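Local coordinates for protein alpha-glucosidase ([Eubacterium] rectale, PDB 6PNR) that probably hydrolyses alpha-linked sulfoquinovosides as a retaining family 31 glycoside hydrolase, and binds a sulfonated aza-sugar inhibitor, at residues A[469-477]-A[587-595]; A[182-190]-A[408-416]. All coordinates share one frame; numbering follows the deposited sequence.

Interaction 1 of 2, residues A[469-477]-A[587-595]; sequences LASVICGAL and YDIQYEYLF. With SO4 (sulfate ion), chain D.
Ile473 and Leu477, one turn apart on helix 469-481, press their methyl groups against the loop of Gln590 to Glu592 and against Tyr593, where that loop runs into strand 593-595 of the C-terminal beta domain of the family 31 fold. The helix lies within the (beta/alpha)8-barrel part of the enzyme, making this a seam between domains. Its tight part is almost wholly apolar. CG2 of Ile473, anti to the backbone N, touches both Tyr591 CA and Tyr593 CD1, the latter at 3.9 Å. CD2 of Leu477 meets Tyr593 CB at 3.8 Å, the two side chains crossing obliquely. Methyls of both helix residues close on the carbonyl oxygen Gln590 O, which is buried without any polar partner, 3.4 Å from Ile473 CG2 and from Leu477 CD1. The hydroxyl of Tyr593 points elsewhere, to the backbone of Phe516.

Toward the partly exposed Gln590 and Tyr591 the contact gains polar groups. The Tyr591 ring meets the helix edge-on, CE1 lying 3.3 Å from Ala470 O, while Gln590 CG sits over the centre of one ring face. Beyond CG the Gln590 chain runs extended past Cys474, and its amide is held by the backbone of Ser122 and Phe124. A sulfate ion, probably from the crystallisation liquor, takes up the loop's backbone N-H groups: Gln590 N donates to its O1 over 2.8 Å, nearly straight at 165°, and Tyr591 N to its O4 over 3.1 Å, more bent at 148°.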
ATOM      1  N   LEU A 469       1.369  22.178 -10.522  1.00 26.47           N
ATOM      2  CA  LEU A 469       1.561  23.569 -10.137  1.00 23.32           C
ATOM      3  C   LEU A 469       1.061  23.835  -8.720  1.00 26.96           C
ATOM      4  O   LEU A 469       1.737  24.499  -7.929  1.00 23.54           O
ATOM      5  CB  LEU A 469       0.858  24.477 -11.162  1.00 23.80           C
ATOM      6  CG  LEU A 469       1.054  26.002 -11.187  1.00 28.33           C
ATOM      7  CD1 LEU A 469       0.707  26.530 -12.576  1.00 26.00           C
ATOM      8  CD2 LEU A 469       0.215  26.736 -10.138  1.00 25.69           C
ATOM      9  N   ALA A 470      -0.099  23.286  -8.367  1.00 26.68           N
ATOM     10  CA  ALA A 470      -0.703  23.615  -7.080  1.00 26.71           C
ATOM     11  C   ALA A 470       0.166  23.172  -5.903  1.00 27.11           C
ATOM     12  O   ALA A 470       0.153  23.819  -4.851  1.00 25.98           O
ATOM     13  CB  ALA A 470      -2.091  22.985  -6.988  1.00 28.51           C
ATOM     14  N   SER A 471       0.942  22.094  -6.061  1.00 23.95           N
ATOM     15  CA  SER A 471       1.701  21.566  -4.930  1.00 22.34           C
ATOM     16  C   SER A 471       2.843  22.495  -4.550  1.00 21.16           C
ATOM     17  O   SER A 471       3.319  22.443  -3.411  1.00 25.28           O
ATOM     18  CB  SER A 471       2.219  20.144  -5.235  1.00 23.43           C
ATOM     19  OG  SER A 471       3.162  20.136  -6.300  1.00 26.59           O
ATOM     20  N   VAL A 472       3.260  23.360  -5.474  1.00 20.45           N
ATOM     21  CA  VAL A 472       4.246  24.394  -5.182  1.00 23.90           C
ATOM     22  C   VAL A 472       3.742  25.333  -4.086  1.00 25.73           C
ATOM     23  O   VAL A 472       4.509  25.765  -3.211  1.00 24.81           O
ATOM     24  CB  VAL A 472       4.569  25.168  -6.470  1.00 29.13           C
ATOM     25  CG1 VAL A 472       5.411  26.418  -6.144  1.00 26.63           C
ATOM     26  CG2 VAL A 472       5.238  24.240  -7.503  1.00 27.18           C
ATOM     27  N   ILE A 473       2.456  25.688  -4.130  1.00 23.42           N
ATOM     28  CA  ILE A 473       1.930  26.639  -3.149  1.00 23.71           C
ATOM     29  C   ILE A 473       1.927  26.017  -1.764  1.00 25.01           C
ATOM     30  O   ILE A 473       2.306  26.655  -0.770  1.00 26.96           O
ATOM     31  CB  ILE A 473       0.516  27.104  -3.535  1.00 26.96           C
ATOM     32  CG1 ILE A 473       0.495  27.685  -4.935  1.00 23.66           C
ATOM     33  CG2 ILE A 473       0.010  28.131  -2.513  1.00 28.72           C
ATOM     34  CD1 ILE A 473      -0.825  27.524  -5.601  1.00 30.35           C
ATOM     35  N   CYS A 474       1.457  24.769  -1.678  1.00 25.42           N
ATOM     36  CA  CYS A 474       1.486  24.031  -0.418  1.00 26.56           C
ATOM     37  C   CYS A 474       2.908  23.939   0.135  1.00 27.82           C
ATOM     38  O   CYS A 474       3.138  24.142   1.338  1.00 24.60           O
ATOM     39  CB  CYS A 474       0.891  22.634  -0.653  1.00 26.09           C
ATOM     40  SG  CYS A 474       0.517  21.713   0.867  1.00 30.35           S
ATOM     41  N   GLY A 475       3.874  23.633  -0.731  1.00 27.45           N
ATOM     42  CA  GLY A 475       5.259  23.570  -0.294  1.00 25.94           C
ATOM     43  C   GLY A 475       5.768  24.903   0.216  1.00 25.12           C
ATOM     44  O   GLY A 475       6.550  24.951   1.163  1.00 28.32           O
ATOM     45  N   ALA A 476       5.341  25.999  -0.417  1.00 23.32           N
ATOM     46  CA  ALA A 476       5.762  27.324   0.015  1.00 26.24           C
ATOM     47  C   ALA A 476       5.195  27.656   1.388  1.00 29.82           C
ATOM     48  O   ALA A 476       5.918  28.130   2.272  1.00 29.09           O
ATOM     49  CB  ALA A 476       5.331  28.369  -1.008  1.00 27.39           C
ATOM     50  N   LEU A 477       3.905  27.390   1.589  1.00 27.46           N
ATOM     51  CA  LEU A 477       3.278  27.685   2.875  1.00 31.09           C
ATOM     52  C   LEU A 477       3.896  26.853   3.997  1.00 24.65           C
ATOM     53  O   LEU A 477       4.268  27.386   5.050  1.00 28.12           O
ATOM     54  CB  LEU A 477       1.770  27.449   2.779  1.00 22.71           C
ATOM     55  CG  LEU A 477       0.987  28.422   1.896  1.00 27.87           C
ATOM     56  CD1 LEU A 477      -0.475  27.994   1.819  1.00 26.41           C
ATOM     57  CD2 LEU A 477       1.103  29.866   2.442  1.00 26.88           C
ATOM     58  N   TYR A 587      -7.595  29.155   8.149  1.00 33.86           N
ATOM     59  CA  TYR A 587      -6.831  27.994   8.583  1.00 32.52           C
ATOM     60  C   TYR A 587      -6.995  26.784   7.670  1.00 35.59           C
ATOM     61  O   TYR A 587      -6.245  25.816   7.823  1.00 36.13           O
ATOM     62  CB  TYR A 587      -7.212  27.633  10.024  1.00 33.13           C
ATOM     63  CG  TYR A 587      -6.738  28.691  10.998  1.00 32.53           C
ATOM     64  CD1 TYR A 587      -5.491  28.607  11.599  1.00 29.24           C
ATOM     65  CD2 TYR A 587      -7.526  29.798  11.272  1.00 36.23           C
ATOM     66  CE1 TYR A 587      -5.056  29.605  12.476  1.00 35.69           C
ATOM     67  CE2 TYR A 587      -7.111  30.782  12.129  1.00 39.35           C
ATOM     68  CZ  TYR A 587      -5.878  30.689  12.730  1.00 34.75           C
ATOM     69  OH  TYR A 587      -5.496  31.701  13.584  1.00 36.21           O
ATOM     70  N   ASP A 588      -7.939  26.812   6.729  1.00 35.99           N
ATOM     71  CA  ASP A 588      -8.192  25.672   5.853  1.00 35.18           C
ATOM     72  C   ASP A 588      -7.704  25.889   4.433  1.00 36.27           C
ATOM     73  O   ASP A 588      -7.856  24.995   3.593  1.00 32.33           O
ATOM     74  CB  ASP A 588      -9.687  25.347   5.813  1.00 34.14           C
ATOM     75  CG  ASP A 588     -10.214  24.871   7.145  1.00 44.39           C
ATOM     76  OD1 ASP A 588      -9.509  24.083   7.823  1.00 42.37           O
ATOM     77  OD2 ASP A 588     -11.332  25.290   7.514  1.00 45.03           O
ATOM     78  N   ILE A 589      -7.142  27.050   4.135  1.00 36.63           N
ATOM     79  CA  ILE A 589      -6.816  27.435   2.772  1.00 34.60           C
ATOM     80  C   ILE A 589      -5.334  27.187   2.532  1.00 39.17           C
ATOM     81  O   ILE A 589      -4.484  27.687   3.275  1.00 32.68           O
ATOM     82  CB  ILE A 589      -7.182  28.905   2.523  1.00 39.01           C
ATOM     83  CG1 ILE A 589      -8.714  29.043   2.444  1.00 34.47           C
ATOM     84  CG2 ILE A 589      -6.479  29.421   1.271  1.00 39.04           C
ATOM     85  CD1 ILE A 589      -9.209  30.458   2.574  1.00 35.86           C
ATOM     86  N   GLN A 590      -5.014  26.422   1.488  1.00 33.25           N
ATOM     87  CA  GLN A 590      -3.613  26.154   1.200  1.00 26.58           C
ATOM     88  C   GLN A 590      -3.213  26.433  -0.244  1.00 30.68           C
ATOM     89  O   GLN A 590      -2.052  26.194  -0.598  1.00 29.66           O
ATOM     90  CB  GLN A 590      -3.253  24.704   1.584  1.00 28.22           C
ATOM     91  CG  GLN A 590      -3.864  23.630   0.696  1.00 30.17           C
ATOM     92  CD  GLN A 590      -3.371  22.230   1.036  1.00 33.46           C
ATOM     93  OE1 GLN A 590      -3.416  21.798   2.189  1.00 35.04           O
ATOM     94  NE2 GLN A 590      -2.884  21.514   0.025  1.00 33.91           N
ATOM     95  N   TYR A 591      -4.120  26.941  -1.085  1.00 28.31           N
ATOM     96  CA  TYR A 591      -3.765  27.332  -2.447  1.00 27.00           C
ATOM     97  C   TYR A 591      -3.949  28.832  -2.685  1.00 29.56           C
ATOM     98  O   TYR A 591      -3.937  29.286  -3.839  1.00 28.81           O
ATOM     99  CB  TYR A 591      -4.553  26.490  -3.462  1.00 27.58           C
ATOM    100  CG  TYR A 591      -4.265  24.995  -3.326  1.00 26.66           C
ATOM    101  CD1 TYR A 591      -2.976  24.499  -3.465  1.00 29.58           C
ATOM    102  CD2 TYR A 591      -5.277  24.094  -3.043  1.00 34.77           C
ATOM    103  CE1 TYR A 591      -2.709  23.135  -3.333  1.00 27.52           C
ATOM    104  CE2 TYR A 591      -5.025  22.734  -2.923  1.00 28.47           C
ATOM    105  CZ  TYR A 591      -3.747  22.262  -3.072  1.00 26.62           C
ATOM    106  OH  TYR A 591      -3.502  20.918  -2.916  1.00 30.93           O
ATOM    107  N   GLU A 592      -4.108  29.611  -1.625  1.00 29.65           N
ATOM    108  CA  GLU A 592      -3.875  31.049  -1.658  1.00 29.23           C
ATOM    109  C   GLU A 592      -2.782  31.377  -0.650  1.00 27.27           C
ATOM    110  O   GLU A 592      -2.616  30.670   0.348  1.00 30.55           O
ATOM    111  CB  GLU A 592      -5.147  31.858  -1.310  1.00 29.08           C
ATOM    112  CG  GLU A 592      -6.427  31.301  -1.929  1.00 33.17           C
ATOM    113  CD  GLU A 592      -7.633  32.175  -1.646  1.00 37.61           C
ATOM    114  OE1 GLU A 592      -7.589  32.947  -0.664  1.00 32.55           O
ATOM    115  OE2 GLU A 592      -8.622  32.088  -2.405  1.00 31.94           O
ATOM    116  N   TYR A 593      -2.046  32.453  -0.907  1.00 25.25           N
ATOM    117  CA  TYR A 593      -1.049  32.936   0.041  1.00 28.72           C
ATOM    118  C   TYR A 593      -1.018  34.458   0.042  1.00 27.55           C
ATOM    119  O   TYR A 593      -1.366  35.100  -0.952  1.00 29.82           O
ATOM    120  CB  TYR A 593       0.363  32.385  -0.265  1.00 29.82           C
ATOM    121  CG  TYR A 593       0.948  32.752  -1.621  1.00 23.64           C
ATOM    122  CD1 TYR A 593       0.723  31.951  -2.745  1.00 26.22           C
ATOM    123  CD2 TYR A 593       1.755  33.873  -1.774  1.00 25.93           C
ATOM    124  CE1 TYR A 593       1.280  32.277  -3.991  1.00 29.61           C
ATOM    125  CE2 TYR A 593       2.306  34.210  -3.005  1.00 25.96           C
ATOM    126  CZ  TYR A 593       2.072  33.411  -4.109  1.00 30.43           C
ATOM    127  OH  TYR A 593       2.629  33.756  -5.327  1.00 29.16           O
ATOM    128  N   LEU A 594      -0.614  35.028   1.184  1.00 26.23           N
ATOM    129  CA  LEU A 594      -0.304  36.452   1.251  1.00 28.05           C
ATOM    130  C   LEU A 594       1.136  36.643   0.791  1.00 26.96           C
ATOM    131  O   LEU A 594       2.050  36.007   1.328  1.00 31.44           O
ATOM    132  CB  LEU A 594      -0.505  37.003   2.670  1.00 26.06           C
ATOM    133  CG  LEU A 594      -1.897  36.758   3.270  1.00 28.88           C
ATOM    134  CD1 LEU A 594      -2.019  37.225   4.734  1.00 28.08           C
ATOM    135  CD2 LEU A 594      -2.962  37.412   2.402  1.00 32.04           C
ATOM    136  N   PHE A 595       1.328  37.474  -0.233  1.00 26.44           N
ATOM    137  CA  PHE A 595       2.649  37.830  -0.746  1.00 29.99           C
ATOM    138  C   PHE A 595       3.072  39.058   0.048  1.00 31.31           C
ATOM    139  O   PHE A 595       2.779  40.194  -0.322  1.00 33.79           O
ATOM    140  CB  PHE A 595       2.580  38.089  -2.247  1.00 31.03           C
ATOM    141  CG  PHE A 595       3.896  38.455  -2.890  1.00 26.32           C
ATOM    142  CD1 PHE A 595       5.032  37.685  -2.686  1.00 31.89           C
ATOM    143  CD2 PHE A 595       3.972  39.532  -3.759  1.00 26.19           C
ATOM    144  CE1 PHE A 595       6.233  38.006  -3.307  1.00 25.60           C
ATOM    145  CE2 PHE A 595       5.167  39.859  -4.387  1.00 30.51           C
ATOM    146  CZ  PHE A 595       6.299  39.091  -4.159  1.00 29.39           C
TER
HETATM  147  S   SO4 D 702      -7.973  25.925  -0.785  1.00 58.50           S
HETATM  148  O1  SO4 D 702      -7.218  25.216   0.257  1.00 39.83           O
HETATM  149  O2  SO4 D 702      -9.250  26.390  -0.218  1.00 52.46           O
HETATM  150  O3  SO4 D 702      -8.273  25.011  -1.897  1.00 53.33           O
HETATM  151  O4  SO4 D 702      -7.205  27.084  -1.276  1.00 39.45           O

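Interaction 2 of 2, residues A[182-190]-A[408-416]; sequences VDSTAYADF and PMIEHNHWP
Thr185 and Ile410 meet with their side chains at about a right angle. Lodged between its own backbone N and carbonyl carbon (chi1 69°), the threonine hydroxyl is turned to the helix backbone, and Thr185 OG1 donates to Ile410 O over a short 2.6 Å; the donor stands 28° out of the carbonyl plane. Of the isoleucine's branches, CG2 lies beside the hydroxyl, while Ile410 CD1 reaches Ala186 CB at 3.6 Å. From farther along the helix Asn413 points its side chain at the loop, and ND2 spans two successive carbonyls, weakly bonding Thr185 O at 3.2 Å and Ala186 O at 3.3 Å. The same ND2 also donates to Ile133 O of strand 130-133, and OD1 accepts from Thr135 N just beyond it. Here the loop linking the two sheets of the N-terminal beta-sandwich docks on the opening turns of helix 408-429 in the TIM-barrel domain. The helix is kinked at this point: a water stands between Asn413 N and Met409 O, accepting from the former and donating to the latter, and gives its second hydrogen to Thr185 O. Were Thr185 an alanine, Ile410 O would probably lose its hydroxyl donor and a gap would open beside Ile410 CG2. A second water bridges Tyr187 N to Met409 O. Flanking the threonine, His414 brings only CB near OG1; its ring is turned to Glu411, whose OE1 accepts from His414 ND1 at 2.9 Å, almost exactly in the ring plane.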
ATOM      1  N   VAL A 182      11.463  18.208  17.792  1.00 30.98           N
ATOM      2  CA  VAL A 182      12.157  17.047  18.333  1.00 27.15           C
ATOM      3  C   VAL A 182      13.585  17.087  17.810  1.00 35.58           C
ATOM      4  O   VAL A 182      13.812  17.008  16.596  1.00 30.23           O
ATOM      5  CB  VAL A 182      11.462  15.728  17.945  1.00 30.17           C
ATOM      6  CG1 VAL A 182      12.190  14.530  18.575  1.00 28.72           C
ATOM      7  CG2 VAL A 182       9.989  15.744  18.359  1.00 28.80           C
ATOM      8  N   ASP A 183      14.549  17.177  18.726  1.00 28.58           N
ATOM      9  CA  ASP A 183      15.962  17.333  18.376  1.00 31.44           C
ATOM     10  C   ASP A 183      16.543  15.965  18.033  1.00 32.37           C
ATOM     11  O   ASP A 183      17.269  15.337  18.807  1.00 35.68           O
ATOM     12  CB  ASP A 183      16.718  18.000  19.520  1.00 33.38           C
ATOM     13  CG  ASP A 183      18.144  18.397  19.143  1.00 47.51           C
ATOM     14  OD1 ASP A 183      18.581  18.122  18.005  1.00 40.90           O
ATOM     15  OD2 ASP A 183      18.831  19.000  19.997  1.00 51.16           O
ATOM     16  N   SER A 184      16.225  15.499  16.830  1.00 31.11           N
ATOM     17  CA  SER A 184      16.701  14.200  16.377  1.00 28.94           C
ATOM     18  C   SER A 184      16.665  14.181  14.856  1.00 29.10           C
ATOM     19  O   SER A 184      15.782  14.781  14.244  1.00 29.78           O
ATOM     20  CB  SER A 184      15.839  13.066  16.936  1.00 30.01           C
ATOM     21  OG  SER A 184      16.179  11.822  16.340  1.00 31.36           O
ATOM     22  N   THR A 185      17.623  13.488  14.249  1.00 29.18           N
ATOM     23  CA  THR A 185      17.559  13.239  12.815  1.00 29.73           C
ATOM     24  C   THR A 185      17.241  11.784  12.515  1.00 33.17           C
ATOM     25  O   THR A 185      17.411  11.344  11.371  1.00 32.59           O
ATOM     26  CB  THR A 185      18.850  13.668  12.106  1.00 28.07           C
ATOM     27  OG1 THR A 185      19.921  12.797  12.481  1.00 27.11           O
ATOM     28  CG2 THR A 185      19.208  15.122  12.460  1.00 32.70           C
ATOM     29  N   ALA A 186      16.763  11.035  13.509  1.00 27.79           N
ATOM     30  CA  ALA A 186      16.306   9.682  13.253  1.00 32.69           C
ATOM     31  C   ALA A 186      15.050   9.713  12.389  1.00 27.91           C
ATOM     32  O   ALA A 186      14.410  10.752  12.222  1.00 30.03           O
ATOM     33  CB  ALA A 186      16.019   8.952  14.568  1.00 31.03           C
ATOM     34  N   TYR A 187      14.712   8.557  11.816  1.00 28.10           N
ATOM     35  CA  TYR A 187      13.373   8.381  11.275  1.00 27.71           C
ATOM     36  C   TYR A 187      12.358   8.766  12.337  1.00 27.21           C
ATOM     37  O   TYR A 187      12.509   8.419  13.509  1.00 29.11           O
ATOM     38  CB  TYR A 187      13.146   6.924  10.841  1.00 26.64           C
ATOM     39  CG  TYR A 187      11.777   6.650  10.242  1.00 29.84           C
ATOM     40  CD1 TYR A 187      10.667   6.421  11.052  1.00 29.66           C
ATOM     41  CD2 TYR A 187      11.596   6.624   8.859  1.00 30.83           C
ATOM     42  CE1 TYR A 187       9.403   6.165  10.496  1.00 28.83           C
ATOM     43  CE2 TYR A 187      10.349   6.360   8.298  1.00 30.68           C
ATOM     44  CZ  TYR A 187       9.261   6.129   9.120  1.00 33.65           C
ATOM     45  OH  TYR A 187       8.021   5.881   8.567  1.00 35.33           O
ATOM     46  N   ALA A 188      11.328   9.497  11.929  1.00 26.44           N
ATOM     47  CA  ALA A 188      10.217   9.804  12.814  1.00 26.12           C
ATOM     48  C   ALA A 188       8.917   9.665  12.040  1.00 30.00           C
ATOM     49  O   ALA A 188       8.908   9.558  10.811  1.00 25.17           O
ATOM     50  CB  ALA A 188      10.336  11.209  13.422  1.00 29.26           C
ATOM     51  N   ASP A 189       7.808   9.658  12.779  1.00 27.78           N
ATOM     52  CA  ASP A 189       6.477   9.618  12.176  1.00 31.47           C
ATOM     53  C   ASP A 189       5.546  10.416  13.081  1.00 32.91           C
ATOM     54  O   ASP A 189       5.218   9.964  14.181  1.00 31.55           O
ATOM     55  CB  ASP A 189       5.993   8.175  12.000  1.00 28.20           C
ATOM     56  CG  ASP A 189       4.684   8.069  11.209  1.00 35.85           C
ATOM     57  OD1 ASP A 189       4.012   9.096  10.984  1.00 34.45           O
ATOM     58  OD2 ASP A 189       4.327   6.941  10.795  1.00 35.52           O
ATOM     59  N   PHE A 190       5.127  11.596  12.616  1.00 28.11           N
ATOM     60  CA  PHE A 190       4.281  12.498  13.398  1.00 32.69           C
ATOM     61  C   PHE A 190       2.826  12.198  13.056  1.00 32.43           C
ATOM     62  O   PHE A 190       2.381  12.438  11.929  1.00 29.85           O
ATOM     63  CB  PHE A 190       4.621  13.967  13.116  1.00 30.16           C
ATOM     64  CG  PHE A 190       5.878  14.457  13.805  1.00 31.05           C
ATOM     65  CD1 PHE A 190       6.887  13.571  14.164  1.00 32.21           C
ATOM     66  CD2 PHE A 190       6.032  15.802  14.116  1.00 31.45           C
ATOM     67  CE1 PHE A 190       8.032  14.018  14.795  1.00 32.38           C
ATOM     68  CE2 PHE A 190       7.175  16.260  14.750  1.00 28.54           C
ATOM     69  CZ  PHE A 190       8.172  15.370  15.100  1.00 31.12           C
ATOM     70  N   PRO A 408      23.831   5.105   9.588  1.00 37.26           N
ATOM     71  CA  PRO A 408      23.131   5.787   8.488  1.00 35.38           C
ATOM     72  C   PRO A 408      21.644   5.957   8.747  1.00 31.68           C
ATOM     73  O   PRO A 408      21.013   6.800   8.095  1.00 31.66           O
ATOM     74  CB  PRO A 408      23.403   4.876   7.286  1.00 31.96           C
ATOM     75  CG  PRO A 408      23.652   3.525   7.905  1.00 31.10           C
ATOM     76  CD  PRO A 408      24.424   3.831   9.146  1.00 32.54           C
ATOM     77  N   MET A 409      21.064   5.207   9.694  1.00 28.69           N
ATOM     78  CA  MET A 409      19.686   5.471  10.104  1.00 31.88           C
ATOM     79  C   MET A 409      19.547   6.827  10.790  1.00 30.49           C
ATOM     80  O   MET A 409      18.436   7.358  10.883  1.00 30.97           O
ATOM     81  CB  MET A 409      19.188   4.358  11.027  1.00 31.76           C
ATOM     82  CG  MET A 409      19.002   2.997  10.338  1.00 32.36           C
ATOM     83  SD  MET A 409      17.768   3.041   9.036  1.00 35.73           S
ATOM     84  CE  MET A 409      16.297   3.512   9.943  1.00 30.16           C
ATOM     85  N   ILE A 410      20.651   7.402  11.252  1.00 30.13           N
ATOM     86  CA  ILE A 410      20.662   8.724  11.853  1.00 30.65           C
ATOM     87  C   ILE A 410      21.199   9.770  10.884  1.00 32.14           C
ATOM     88  O   ILE A 410      20.699  10.892  10.847  1.00 28.24           O
ATOM     89  CB  ILE A 410      21.498   8.704  13.152  1.00 32.31           C
ATOM     90  CG1 ILE A 410      20.935   7.698  14.159  1.00 35.41           C
ATOM     91  CG2 ILE A 410      21.630  10.112  13.745  1.00 33.85           C
ATOM     92  CD1 ILE A 410      19.539   7.995  14.636  1.00 36.82           C
ATOM     93  N   GLU A 411      22.219   9.418  10.091  1.00 29.11           N
ATOM     94  CA  GLU A 411      22.826  10.395   9.196  1.00 32.61           C
ATOM     95  C   GLU A 411      22.022  10.633   7.923  1.00 30.37           C
ATOM     96  O   GLU A 411      22.249  11.653   7.258  1.00 29.60           O
ATOM     97  CB  GLU A 411      24.247   9.968   8.826  1.00 32.86           C
ATOM     98  CG  GLU A 411      25.189   9.860  10.011  1.00 32.54           C
ATOM     99  CD  GLU A 411      25.675  11.206  10.496  1.00 41.92           C
ATOM    100  OE1 GLU A 411      25.032  12.233  10.184  1.00 43.25           O
ATOM    101  OE2 GLU A 411      26.721  11.238  11.180  1.00 42.65           O
ATOM    102  N   HIS A 412      21.103   9.727   7.569  1.00 29.46           N
ATOM    103  CA  HIS A 412      20.320   9.898   6.345  1.00 26.64           C
ATOM    104  C   HIS A 412      19.598  11.242   6.326  1.00 25.98           C
ATOM    105  O   HIS A 412      19.729  12.014   5.368  1.00 26.78           O
ATOM    106  CB  HIS A 412      19.317   8.754   6.178  1.00 25.08           C
ATOM    107  CG  HIS A 412      18.374   8.968   5.035  1.00 23.71           C
ATOM    108  ND1 HIS A 412      18.668   8.575   3.746  1.00 22.86           N
ATOM    109  CD2 HIS A 412      17.171   9.589   4.973  1.00 28.85           C
ATOM    110  CE1 HIS A 412      17.676   8.919   2.945  1.00 26.98           C
ATOM    111  NE2 HIS A 412      16.756   9.538   3.664  1.00 27.83           N
ATOM    112  N   ASN A 413      18.826  11.543   7.382  1.00 23.84           N
ATOM    113  CA  ASN A 413      18.126  12.822   7.435  1.00 29.46           C
ATOM    114  C   ASN A 413      19.073  13.973   7.717  1.00 28.38           C
ATOM    115  O   ASN A 413      18.713  15.130   7.482  1.00 23.66           O
ATOM    116  CB  ASN A 413      17.037  12.809   8.504  1.00 28.51           C
ATOM    117  CG  ASN A 413      15.831  11.964   8.110  1.00 29.96           C
ATOM    118  OD1 ASN A 413      15.557  11.757   6.928  1.00 26.82           O
ATOM    119  ND2 ASN A 413      15.098  11.485   9.111  1.00 26.18           N
ATOM    120  N   HIS A 414      20.262  13.675   8.238  1.00 29.61           N
ATOM    121  CA  HIS A 414      21.236  14.718   8.515  1.00 24.92           C
ATOM    122  C   HIS A 414      21.884  15.232   7.239  1.00 30.12           C
ATOM    123  O   HIS A 414      22.315  16.388   7.199  1.00 26.20           O
ATOM    124  CB  HIS A 414      22.316  14.187   9.457  1.00 31.06           C
ATOM    125  CG  HIS A 414      23.174  15.261  10.055  1.00 36.91           C
ATOM    126  ND1 HIS A 414      24.417  15.005  10.592  1.00 37.01           N
ATOM    127  CD2 HIS A 414      22.964  16.592  10.207  1.00 34.44           C
ATOM    128  CE1 HIS A 414      24.940  16.132  11.043  1.00 32.83           C
ATOM    129  NE2 HIS A 414      24.079  17.110  10.821  1.00 35.15           N
ATOM    130  N   TRP A 415      21.960  14.392   6.195  1.00 25.92           N
ATOM    131  CA  TRP A 415      22.757  14.733   5.017  1.00 24.93           C
ATOM    132  C   TRP A 415      22.377  16.062   4.376  1.00 27.14           C
ATOM    133  O   TRP A 415      23.291  16.842   4.049  1.00 26.50           O
ATOM    134  CB  TRP A 415      22.677  13.605   3.987  1.00 28.51           C
ATOM    135  CG  TRP A 415      23.992  13.325   3.359  1.00 29.15           C
ATOM    136  CD1 TRP A 415      24.395  13.664   2.102  1.00 29.19           C
ATOM    137  CD2 TRP A 415      25.098  12.658   3.973  1.00 33.55           C
ATOM    138  NE1 TRP A 415      25.685  13.237   1.892  1.00 31.97           N
ATOM    139  CE2 TRP A 415      26.140  12.619   3.025  1.00 30.44           C
ATOM    140  CE3 TRP A 415      25.307  12.088   5.234  1.00 30.90           C
ATOM    141  CZ2 TRP A 415      27.376  12.032   3.295  1.00 30.69           C
ATOM    142  CZ3 TRP A 415      26.534  11.507   5.504  1.00 32.48           C
ATOM    143  CH2 TRP A 415      27.556  11.488   4.537  1.00 31.19           C
ATOM    144  N   PRO A 416      21.094  16.377   4.146  1.00 28.01           N
ATOM    145  CA  PRO A 416      20.770  17.656   3.496  1.00 29.02           C
ATOM    146  C   PRO A 416      21.305  18.870   4.226  1.00 27.54           C
ATOM    147  O   PRO A 416      21.667  19.851   3.569  1.00 27.41           O
ATOM    148  CB  PRO A 416      19.240  17.652   3.475  1.00 26.04           C
ATOM    149  CG  PRO A 416      18.889  16.191   3.421  1.00 25.07           C
ATOM    150  CD  PRO A 416      19.882  15.557   4.342  1.00 29.73           C
TER
HETATM  151  O   HOH W   1      18.245   9.711   9.290  1.00 29.59           O
HETATM  152  O   HOH W   2      16.219   6.356  12.189  1.00 29.16           O

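In the fold
Starting from the N terminus, the chain builds the beta-sandwich first, and the turn between strands 178-182 and 188-194 supplies the first half of interaction 2. The loop it closes takes in the first strands of the parallel barrel sheet before returning at helix 408-429. Interaction 1 opens only after that, at helix 469-481, and closes 110 residues on in the C-terminal beta domain, with the long helix 538-568 in between. The two loops therefore follow in series, neither nested nor crossed. The centres of interactions 1 and 2 lie about 26 Å apart, and the two contacts sit on opposite sides of the chain's centre. Interaction 2 ties the barrel to the domain preceding it, interaction 1 to the domain following.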